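Local coordinates for RND efflux system, outer membrane lipoprotein, NodT family (Burkholderia mallei, PDB 6U94) that probably serves as the outer membrane channel of a tripartite RND efflux pump, passing compounds exported by the inner membrane transporter out of the cell, at residues E157-R160 against S161-S165; T277-E280 against R281-D284; Q395-M398 against I399-L402; Q434-L437 against V438-L442. One frame throughout, in Å; residues are numbered along the deposited sequence.

Interaction 1: residues E157-R160 against S161-S165; sequences EARR and SVHIS
Glu157 O takes the amide hydrogen of Ser161 at 3.0 Å, the first of four successive i to i+4 backbone bonds in about two and a half turns of unbroken alpha-helix. Ala158 follows: its carbonyl receives Val162 N and is brushed by the methyl CG2 of Val162 at 3.3 Å, a close fit on the buried side of the helix. Arg159 meets His163 one turn on. The straight arginine chain starts with CG anti to the backbone N (chi1 178°), which lays CG over the imidazole face in a CH-pi contact, 4.1 Å from the ring centroid. Farther out, His163 NE2 comes over one face of the guanidinium, 3.5 Å from Arg159 NE, with the two planes steeply inclined at 70°. Arg160 is just as extended, and its CG touches Ile164 CD1 at 4.0 Å, the aliphatic part of a long side chain serving as a greasy partner while its NH2 bonds to Gly456 O. Within helix 156-203, small, buried Ser161 packs on Phe133 and Leu137 of helix 132-142 and on Pro283 of helix 283-294, Val162 and His163 lie on Leu72 of helix 72-86, and Arg160 touches Met286 of helix 283-294.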
loop_
_atom_site.group_PDB
_atom_site.type_symbol
_atom_site.label_atom_id
_atom_site.label_comp_id
_atom_site.label_asym_id
_atom_site.label_seq_id
_atom_site.Cartn_x
_atom_site.Cartn_y
_atom_site.Cartn_z
ATOM N N GLU A 157 10.976 14.601 -14.588
ATOM C CA GLU A 157 9.765 14.164 -13.902
ATOM C C GLU A 157 9.464 12.702 -14.198
ATOM O O GLU A 157 9.046 11.956 -13.304
ATOM C CB GLU A 157 8.577 15.052 -14.290
ATOM C CG GLU A 157 8.420 15.304 -15.782
ATOM C CD GLU A 157 9.192 16.527 -16.256
ATOM O OE1 GLU A 157 10.277 16.806 -15.704
ATOM O OE2 GLU A 157 8.708 17.214 -17.179
ATOM N N ALA A 158 9.677 12.269 -15.444
ATOM C CA ALA A 158 9.444 10.869 -15.784
ATOM C C ALA A 158 10.433 9.956 -15.070
ATOM O O ALA A 158 10.064 8.867 -14.617
ATOM C CB ALA A 158 9.526 10.666 -17.297
ATOM N N ARG A 159 11.696 10.378 -14.964
ATOM C CA ARG A 159 12.683 9.574 -14.250
ATOM C C ARG A 159 12.322 9.439 -12.776
ATOM O O ARG A 159 12.428 8.350 -12.197
ATOM C CB ARG A 159 14.070 10.192 -14.407
ATOM C CG ARG A 159 15.174 9.459 -13.663
ATOM C CD ARG A 159 16.545 10.048 -13.989
ATOM N NE ARG A 159 17.628 9.308 -13.346
ATOM C CZ ARG A 159 18.292 8.306 -13.917
ATOM N NH1 ARG A 159 17.986 7.920 -15.148
ATOM N NH2 ARG A 159 19.264 7.688 -13.258
ATOM N N ARG A 160 11.895 10.536 -12.149
ATOM C CA ARG A 160 11.504 10.477 -10.747
ATOM C C ARG A 160 10.271 9.605 -10.547
ATOM O O ARG A 160 10.161 8.913 -9.529
ATOM C CB ARG A 160 11.253 11.890 -10.217
ATOM C CG ARG A 160 10.885 11.947 -8.746
ATOM C CD ARG A 160 10.739 13.383 -8.273
ATOM N NE ARG A 160 10.577 13.469 -6.827
ATOM C CZ ARG A 160 11.578 13.374 -5.957
ATOM N NH1 ARG A 160 12.816 13.184 -6.392
ATOM N NH2 ARG A 160 11.342 13.464 -4.655
ATOM N N SER A 161 9.345 9.613 -11.512
ATOM C CA SER A 161 8.128 8.818 -11.377
ATOM C C SER A 161 8.433 7.327 -11.422
ATOM O O SER A 161 7.819 6.540 -10.691
ATOM C CB SER A 161 7.128 9.197 -12.471
ATOM O OG SER A 161 5.922 8.459 -12.329
ATOM N N VAL A 162 9.382 6.919 -12.269
ATOM C CA VAL A 162 9.737 5.506 -12.355
ATOM C C VAL A 162 10.535 5.077 -11.128
ATOM O O VAL A 162 10.356 3.966 -10.615
ATOM C CB VAL A 162 10.502 5.222 -13.661
ATOM C CG1 VAL A 162 10.878 3.744 -13.753
ATOM C CG2 VAL A 162 9.666 5.642 -14.866
ATOM N N HIS A 163 11.430 5.944 -10.643
ATOM C CA HIS A 163 12.161 5.650 -9.413
ATOM C C HIS A 163 11.212 5.494 -8.228
ATOM O O HIS A 163 11.365 4.577 -7.412
ATOM C CB HIS A 163 13.179 6.755 -9.128
ATOM C CG HIS A 163 14.394 6.704 -10.000
ATOM N ND1 HIS A 163 14.571 5.750 -10.980
ATOM C CD2 HIS A 163 15.500 7.485 -10.031
ATOM C CE1 HIS A 163 15.731 5.948 -11.579
ATOM N NE2 HIS A 163 16.314 6.995 -11.022
ATOM N N ILE A 164 10.227 6.387 -8.117
ATOM C CA ILE A 164 9.270 6.314 -7.018
ATOM C C ILE A 164 8.489 5.006 -7.083
ATOM O O ILE A 164 8.313 4.317 -6.071
ATOM C CB ILE A 164 8.342 7.540 -7.044
ATOM C CG1 ILE A 164 9.077 8.781 -6.533
ATOM C CG2 ILE A 164 7.095 7.289 -6.233
ATOM C CD1 ILE A 164 8.204 10.017 -6.466
ATOM N N SER A 165 8.021 4.640 -8.280
ATOM C CA SER A 165 7.305 3.378 -8.442
ATOM C C SER A 165 8.193 2.193 -8.088
ATOM O O SER A 165 7.765 1.273 -7.379
ATOM C CB SER A 165 6.789 3.238 -9.876
ATOM O OG SER A 165 5.966 4.328 -10.246
#

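Interaction 2: residues T277-E280 against R281-D284; sequences TLLE and RRPD
Arg281 curls back over Leu278, three residues earlier. CB and CG each pass 3.6 Å from Leu278 O, with CG beside the backbone N (chi1 -48°), a setting that keeps the chain near that carbonyl. CD is about as close, and a bend at chi3 (-49°) then swings NE inward to donate to Leu278 O at 2.9 Å, in the carbonyl plane and on a lone pair. The same oxygen accepts Arg281 N at 3.1 Å from above that plane, so one residue grips it twice. CZ lies 3.8 Å from Leu278 CD2, which covers one guanidinium face over its centre, while NH2 passes 3.7 Å from Leu278 CB and is held by Gly458 O and Leu455 O. Arginine suits the place because it can offer hydrocarbon, NE and NH groups to different partners. Next door, Arg282 N bonds to Leu279 O as the 3-10 turn ends. From the N-cap position, Arg282 makes a bidentate, side-on salt bridge to Asp284, NE to OD1 and NH2 to OD2 (2.7 Å). The turn leads into helix 283-294, with Leu279 on Phe375 and Val378 of helix 362-415, where Glu377 pairs with Arg282, and with Pro283 on Phe133 of helix 132-142.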
loop_
_atom_site.group_PDB
_atom_site.type_symbol
_atom_site.label_atom_id
_atom_site.label_comp_id
_atom_site.label_asym_id
_atom_site.label_seq_id
_atom_site.Cartn_x
_atom_site.Cartn_y
_atom_site.Cartn_z
ATOM N N THR A 277 4.498 21.802 0.644
ATOM C CA THR A 277 5.468 22.074 -0.410
ATOM C C THR A 277 6.207 20.817 -0.846
ATOM O O THR A 277 6.839 20.820 -1.907
ATOM C CB THR A 277 6.470 23.132 0.052
ATOM O OG1 THR A 277 7.086 22.714 1.275
ATOM C CG2 THR A 277 5.772 24.468 0.266
ATOM N N LEU A 278 6.141 19.742 -0.053
ATOM C CA LEU A 278 6.685 18.465 -0.498
ATOM C C LEU A 278 6.031 18.003 -1.793
ATOM O O LEU A 278 6.675 17.328 -2.605
ATOM C CB LEU A 278 6.498 17.402 0.584
ATOM C CG LEU A 278 7.333 17.497 1.861
ATOM C CD1 LEU A 278 6.869 16.440 2.859
ATOM C CD2 LEU A 278 8.812 17.334 1.556
ATOM N N LEU A 279 4.759 18.352 -2.001
ATOM C CA LEU A 279 4.045 17.946 -3.205
ATOM C C LEU A 279 4.572 18.623 -4.464
ATOM O O LEU A 279 4.193 18.218 -5.569
ATOM C CB LEU A 279 2.549 18.226 -3.049
ATOM C CG LEU A 279 1.889 17.587 -1.818
ATOM C CD1 LEU A 279 0.371 17.664 -1.903
ATOM C CD2 LEU A 279 2.335 16.148 -1.642
ATOM N N GLU A 280 5.433 19.636 -4.327
ATOM C CA GLU A 280 6.085 20.206 -5.501
ATOM C C GLU A 280 6.946 19.175 -6.219
ATOM O O GLU A 280 7.195 19.311 -7.422
ATOM C CB GLU A 280 6.931 21.415 -5.102
ATOM C CG GLU A 280 6.136 22.605 -4.593
ATOM C CD GLU A 280 6.998 23.612 -3.856
ATOM O OE1 GLU A 280 8.222 23.385 -3.747
ATOM O OE2 GLU A 280 6.452 24.630 -3.385
ATOM N N ARG A 281 7.407 18.144 -5.506
ATOM C CA ARG A 281 8.235 17.091 -6.084
ATOM C C ARG A 281 7.423 15.977 -6.733
ATOM O O ARG A 281 8.015 15.036 -7.269
ATOM C CB ARG A 281 9.147 16.479 -5.019
ATOM C CG ARG A 281 9.906 17.479 -4.174
ATOM C CD ARG A 281 10.341 16.787 -2.900
ATOM N NE ARG A 281 9.215 16.069 -2.301
ATOM C CZ ARG A 281 9.332 15.082 -1.419
ATOM N NH1 ARG A 281 10.533 14.677 -1.023
ATOM N NH2 ARG A 281 8.247 14.491 -0.937
ATOM N N ARG A 282 6.098 16.045 -6.686
ATOM C CA ARG A 282 5.291 15.060 -7.391
ATOM C C ARG A 282 5.542 15.172 -8.891
ATOM O O ARG A 282 5.547 16.286 -9.433
ATOM C CB ARG A 282 3.808 15.258 -7.095
ATOM C CG ARG A 282 3.336 14.753 -5.725
ATOM C CD ARG A 282 1.861 15.045 -5.543
ATOM N NE ARG A 282 1.057 14.490 -6.629
ATOM C CZ ARG A 282 0.211 13.473 -6.494
ATOM N NH1 ARG A 282 0.036 12.898 -5.305
ATOM N NH2 ARG A 282 -0.473 13.033 -7.545
ATOM N N PRO A 283 5.777 14.058 -9.588
ATOM C CA PRO A 283 6.008 14.146 -11.038
ATOM C C PRO A 283 4.875 14.802 -11.818
ATOM O O PRO A 283 5.145 15.421 -12.854
ATOM C CB PRO A 283 6.205 12.680 -11.441
ATOM C CG PRO A 283 6.798 12.062 -10.218
ATOM C CD PRO A 283 6.091 12.717 -9.064
ATOM N N ASP A 284 3.622 14.706 -11.364
ATOM C CA ASP A 284 2.546 15.352 -12.106
ATOM C C ASP A 284 2.460 16.846 -11.832
ATOM O O ASP A 284 1.923 17.587 -12.664
ATOM C CB ASP A 284 1.195 14.681 -11.818
ATOM C CG ASP A 284 0.892 14.536 -10.326
ATOM O OD1 ASP A 284 1.742 14.869 -9.474
ATOM O OD2 ASP A 284 -0.224 14.077 -10.010
#

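Interaction 3: residues Q395-M398 against I399-L402; sequences QEAM and IRDL
Met398, Ile399 and Ala397 carry most of this contact, each at a different angle round a single helical turn. Met398 meets Leu402 one turn later: its CG comes within 4.3 Å of Leu402 CD1, and Leu402 CG in turn lies 3.2 Å from Met398 O, the carbonyl that accepts Leu402 N. Both side chains touch helix 421-454, where apolar chains suit the interface. Ile399 looks back to Gln395. With CG1 set beside the backbone N (chi1 -70°), CG1 rests 3.1 Å from Gln395 O, close beside the carbonyl that accepts the Ile399 amide at 2.9 Å. Ala397 supports the guanidinium of Arg400. That arginine begins anti to its amide nitrogen and bends at chi3 (-33°), which folds the flat head back over the preceding turn; Ala397 CA sits beneath one face, toward its rim, and Ala397 CB is 3.7 Å from Arg400 NH2. The bend is not staggered, and crystal packing may influence this pose. With no atoms beyond CB, Ala397 is consistent with the guanidinium lying close over it. Glu396 OE1 stays 5.9 Å from Arg400 NH2, too far for a salt bridge, so any attraction is probably weak. Backbone bonds from Arg400 N to Glu396 O and from Asp401 N to Ala397 O continue the alpha-helix. Helices 362-415 and 421-454 follow one another and run antiparallel here, a helical hairpin of the outer membrane efflux protein fold, with Gln395 and Met398 on Ala433, Gln395 also on Leu436, and Leu402 on Gln429.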
loop_
_atom_site.group_PDB
_atom_site.type_symbol
_atom_site.label_atom_id
_atom_site.label_comp_id
_atom_site.label_asym_id
_atom_site.label_seq_id
_atom_site.Cartn_x
_atom_site.Cartn_y
_atom_site.Cartn_z
ATOM N N GLN A 395 -9.801 -6.470 14.898
ATOM C CA GLN A 395 -9.512 -7.880 14.676
ATOM C C GLN A 395 -8.751 -8.487 15.848
ATOM O O GLN A 395 -8.903 -9.679 16.133
ATOM C CB GLN A 395 -8.723 -8.051 13.376
ATOM C CG GLN A 395 -8.792 -9.442 12.772
ATOM C CD GLN A 395 -10.153 -9.759 12.174
ATOM O OE1 GLN A 395 -10.484 -10.921 11.943
ATOM N NE2 GLN A 395 -10.944 -8.724 11.911
ATOM N N GLU A 396 -7.933 -7.688 16.536
ATOM C CA GLU A 396 -7.173 -8.211 17.667
ATOM C C GLU A 396 -8.076 -8.478 18.867
ATOM O O GLU A 396 -7.909 -9.489 19.559
ATOM C CB GLU A 396 -6.049 -7.245 18.035
ATOM C CG GLU A 396 -4.861 -7.303 17.083
ATOM C CD GLU A 396 -3.822 -6.238 17.369
ATOM O OE1 GLU A 396 -4.166 -5.218 18.003
ATOM O OE2 GLU A 396 -2.657 -6.422 16.957
ATOM N N ALA A 397 -9.035 -7.585 19.130
ATOM C CA ALA A 397 -9.988 -7.833 20.207
ATOM C C ALA A 397 -10.918 -8.987 19.861
ATOM O O ALA A 397 -11.351 -9.726 20.753
ATOM C CB ALA A 397 -10.792 -6.566 20.504
ATOM N N MET A 398 -11.228 -9.162 18.574
ATOM C CA MET A 398 -12.026 -10.312 18.159
ATOM C C MET A 398 -11.258 -11.610 18.370
ATOM O O MET A 398 -11.812 -12.595 18.874
ATOM C CB MET A 398 -12.439 -10.158 16.695
ATOM C CG MET A 398 -13.735 -10.860 16.330
ATOM S SD MET A 398 -14.234 -10.537 14.626
ATOM C CE MET A 398 -13.041 -11.522 13.730
ATOM N N ILE A 399 -9.973 -11.621 18.006
ATOM C CA ILE A 399 -9.129 -12.787 18.249
ATOM C C ILE A 399 -8.986 -13.041 19.744
ATOM O O ILE A 399 -8.855 -14.192 20.179
ATOM C CB ILE A 399 -7.758 -12.594 17.564
ATOM C CG1 ILE A 399 -7.916 -12.666 16.044
ATOM C CG2 ILE A 399 -6.741 -13.628 18.037
ATOM C CD1 ILE A 399 -6.684 -12.210 15.278
ATOM N N ARG A 400 -9.038 -11.982 20.556
ATOM C CA ARG A 400 -8.937 -12.155 22.002
ATOM C C ARG A 400 -10.158 -12.882 22.560
ATOM O O ARG A 400 -10.028 -13.731 23.448
ATOM C CB ARG A 400 -8.762 -10.797 22.682
ATOM C CG ARG A 400 -8.274 -10.884 24.116
ATOM C CD ARG A 400 -8.034 -9.505 24.718
ATOM N NE ARG A 400 -7.566 -8.541 23.725
ATOM C CZ ARG A 400 -8.201 -7.413 23.422
ATOM N NH1 ARG A 400 -9.328 -7.096 24.049
ATOM N NH2 ARG A 400 -7.708 -6.597 22.501
ATOM N N ASP A 401 -11.351 -12.566 22.048
ATOM C CA ASP A 401 -12.566 -13.215 22.530
ATOM C C ASP A 401 -12.703 -14.632 21.986
ATOM O O ASP A 401 -13.120 -15.540 22.715
ATOM C CB ASP A 401 -13.794 -12.385 22.151
ATOM C CG ASP A 401 -13.897 -11.101 22.950
ATOM O OD1 ASP A 401 -13.429 -11.080 24.106
ATOM O OD2 ASP A 401 -14.451 -10.113 22.421
ATOM N N LEU A 402 -12.359 -14.839 20.711
ATOM C CA LEU A 402 -12.453 -16.174 20.126
ATOM C C LEU A 402 -11.474 -17.135 20.785
ATOM O O LEU A 402 -11.784 -18.318 20.965
ATOM C CB LEU A 402 -12.207 -16.109 18.619
ATOM C CG LEU A 402 -13.222 -15.310 17.799
ATOM C CD1 LEU A 402 -12.704 -15.073 16.393
ATOM C CD2 LEU A 402 -14.562 -16.022 17.761
#

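Interaction 4: residues Q434-L437 against V438-L442; sequences QQLL and VTYKL
Leu436 O is held by two donors from the same face of its carbonyl plane: the hydroxyl OG1 of Thr439 at 2.8 Å and the amide N of Tyr440 at 2.9 Å. Thr439 manages this because its hydroxyl sits between its own backbone N and carbonyl carbon (chi1 75°), which aims OG1 back at the previous turn. Threonine can spend its hydroxyl on its own helix, while its methyl CG2 lies 3.2 Å from Gln435 O; a bound glycerol, probably from crystallisation, is about 3 Å from its side chain. Leu436 then reaches the tyrosine: CD2 stands over one ring face, toward the rim, and CD1 is 4.1 Å from CE2 of Tyr440. All of this lies on helix 421-454, one of the long helices of an outer membrane efflux protein; in assembled relatives such helices build a periplasmic tunnel. Leu437 pairs with Lys441, whose stretched methylenes bring CE to within 3.9 Å of Leu437 CD1, hydrocarbon against hydrocarbon, and Lys441 N donates to Leu437 O. The Val438 and Thr439 amides make only weak bonds to Gln435 O. Leu437 also touches Glu396 and Ile399 of helix 362-415, while Val438 meets Leu183 of helix 156-203.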
loop_
_atom_site.group_PDB
_atom_site.type_symbol
_atom_site.label_atom_id
_atom_site.label_comp_id
_atom_site.label_asym_id
_atom_site.label_seq_id
_atom_site.Cartn_x
_atom_site.Cartn_y
_atom_site.Cartn_z
ATOM N N GLN A 434 -7.370 -14.888 12.620
ATOM C CA GLN A 434 -5.925 -14.711 12.700
ATOM C C GLN A 434 -5.324 -14.446 11.324
ATOM O O GLN A 434 -4.366 -13.676 11.197
ATOM C CB GLN A 434 -5.280 -15.937 13.343
ATOM C CG GLN A 434 -5.668 -16.149 14.798
ATOM C CD GLN A 434 -5.057 -17.404 15.384
ATOM O OE1 GLN A 434 -5.195 -18.497 14.830
ATOM N NE2 GLN A 434 -4.368 -17.255 16.510
ATOM N N GLN A 435 -5.868 -15.081 10.284
ATOM C CA GLN A 435 -5.416 -14.789 8.929
ATOM C C GLN A 435 -5.774 -13.364 8.530
ATOM O O GLN A 435 -4.951 -12.656 7.940
ATOM C CB GLN A 435 -6.019 -15.790 7.947
ATOM C CG GLN A 435 -5.569 -17.224 8.168
ATOM C CD GLN A 435 -6.392 -18.222 7.378
ATOM O OE1 GLN A 435 -7.247 -18.914 7.934
ATOM N NE2 GLN A 435 -6.138 -18.304 6.076
ATOM N N LEU A 436 -6.991 -12.921 8.860
ATOM C CA LEU A 436 -7.404 -11.566 8.514
ATOM C C LEU A 436 -6.535 -10.518 9.192
ATOM O O LEU A 436 -6.322 -9.439 8.631
ATOM C CB LEU A 436 -8.870 -11.346 8.887
ATOM C CG LEU A 436 -9.877 -11.390 7.740
ATOM C CD1 LEU A 436 -11.212 -10.810 8.179
ATOM C CD2 LEU A 436 -9.332 -10.644 6.531
ATOM N N LEU A 437 -6.038 -10.805 10.398
ATOM C CA LEU A 437 -5.202 -9.835 11.098
ATOM C C LEU A 437 -3.925 -9.539 10.318
ATOM O O LEU A 437 -3.496 -8.383 10.234
ATOM C CB LEU A 437 -4.865 -10.347 12.498
ATOM C CG LEU A 437 -3.902 -9.487 13.318
ATOM C CD1 LEU A 437 -4.446 -8.079 13.485
ATOM C CD2 LEU A 437 -3.639 -10.127 14.679
ATOM N N VAL A 438 -3.300 -10.574 9.750
ATOM C CA VAL A 438 -2.074 -10.374 8.986
ATOM C C VAL A 438 -2.353 -9.526 7.752
ATOM O O VAL A 438 -1.620 -8.576 7.454
ATOM C CB VAL A 438 -1.447 -11.728 8.607
ATOM C CG1 VAL A 438 -0.223 -11.519 7.730
ATOM C CG2 VAL A 438 -1.072 -12.509 9.854
ATOM N N THR A 439 -3.428 -9.846 7.026
ATOM C CA THR A 439 -3.756 -9.096 5.817
ATOM C C THR A 439 -4.067 -7.639 6.136
ATOM O O THR A 439 -3.710 -6.739 5.368
ATOM C CB THR A 439 -4.938 -9.744 5.096
ATOM O OG1 THR A 439 -6.148 -9.445 5.800
ATOM C CG2 THR A 439 -4.763 -11.255 5.032
ATOM N N TYR A 440 -4.733 -7.386 7.266
ATOM C CA TYR A 440 -5.021 -6.013 7.666
ATOM C C TYR A 440 -3.760 -5.271 8.087
ATOM O O TYR A 440 -3.660 -4.056 7.879
ATOM C CB TYR A 440 -6.039 -5.994 8.806
ATOM C CG TYR A 440 -7.471 -6.245 8.390
ATOM C CD1 TYR A 440 -7.930 -5.872 7.134
ATOM C CD2 TYR A 440 -8.371 -6.850 9.264
ATOM C CE1 TYR A 440 -9.244 -6.098 6.757
ATOM C CE2 TYR A 440 -9.682 -7.079 8.898
ATOM C CZ TYR A 440 -10.114 -6.701 7.645
ATOM O OH TYR A 440 -11.422 -6.931 7.283
ATOM N N LYS A 441 -2.802 -5.971 8.699
ATOM C CA LYS A 441 -1.533 -5.332 9.029
ATOM C C LYS A 441 -0.766 -4.965 7.765
ATOM O O LYS A 441 -0.182 -3.879 7.679
ATOM C CB LYS A 441 -0.693 -6.248 9.919
ATOM C CG LYS A 441 -1.199 -6.379 11.349
ATOM C CD LYS A 441 -0.277 -7.262 12.173
ATOM C CE LYS A 441 -0.658 -7.237 13.644
ATOM N NZ LYS A 441 0.296 -8.019 14.479
ATOM N N LEU A 442 -0.765 -5.858 6.771
ATOM C CA LEU A 442 -0.057 -5.583 5.525
ATOM C C LEU A 442 -0.690 -4.418 4.779
ATOM O O LEU A 442 0.020 -3.580 4.212
ATOM C CB LEU A 442 -0.036 -6.835 4.651
ATOM C CG LEU A 442 0.546 -6.666 3.245
ATOM C CD1 LEU A 442 1.974 -6.146 3.306
ATOM C CD2 LEU A 442 0.490 -7.981 2.500
#

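In the fold
The four contacts follow one another along the chain, and they fall into two neighbouring pairs. Interactions 1 and 2 have centres about 12 Å apart and touch, with the start of helix 156-203 against the turn that opens helix 283-294, where Arg160 NE makes a weak hydrogen bond to Arg281 O and Pro283 meets Glu157 and Ser161. Interactions 3 and 4 are also about 12 Å apart, on the successive helices 362-415 and 421-454, which touch as antiparallel neighbours, Ile399 lying on Gln434. The pairs lie on opposite sides of the chain's centre, with centres 30 to 42 Å apart. Together they mark distant levels of an elongated, largely helical body, consistent with an outer membrane factor.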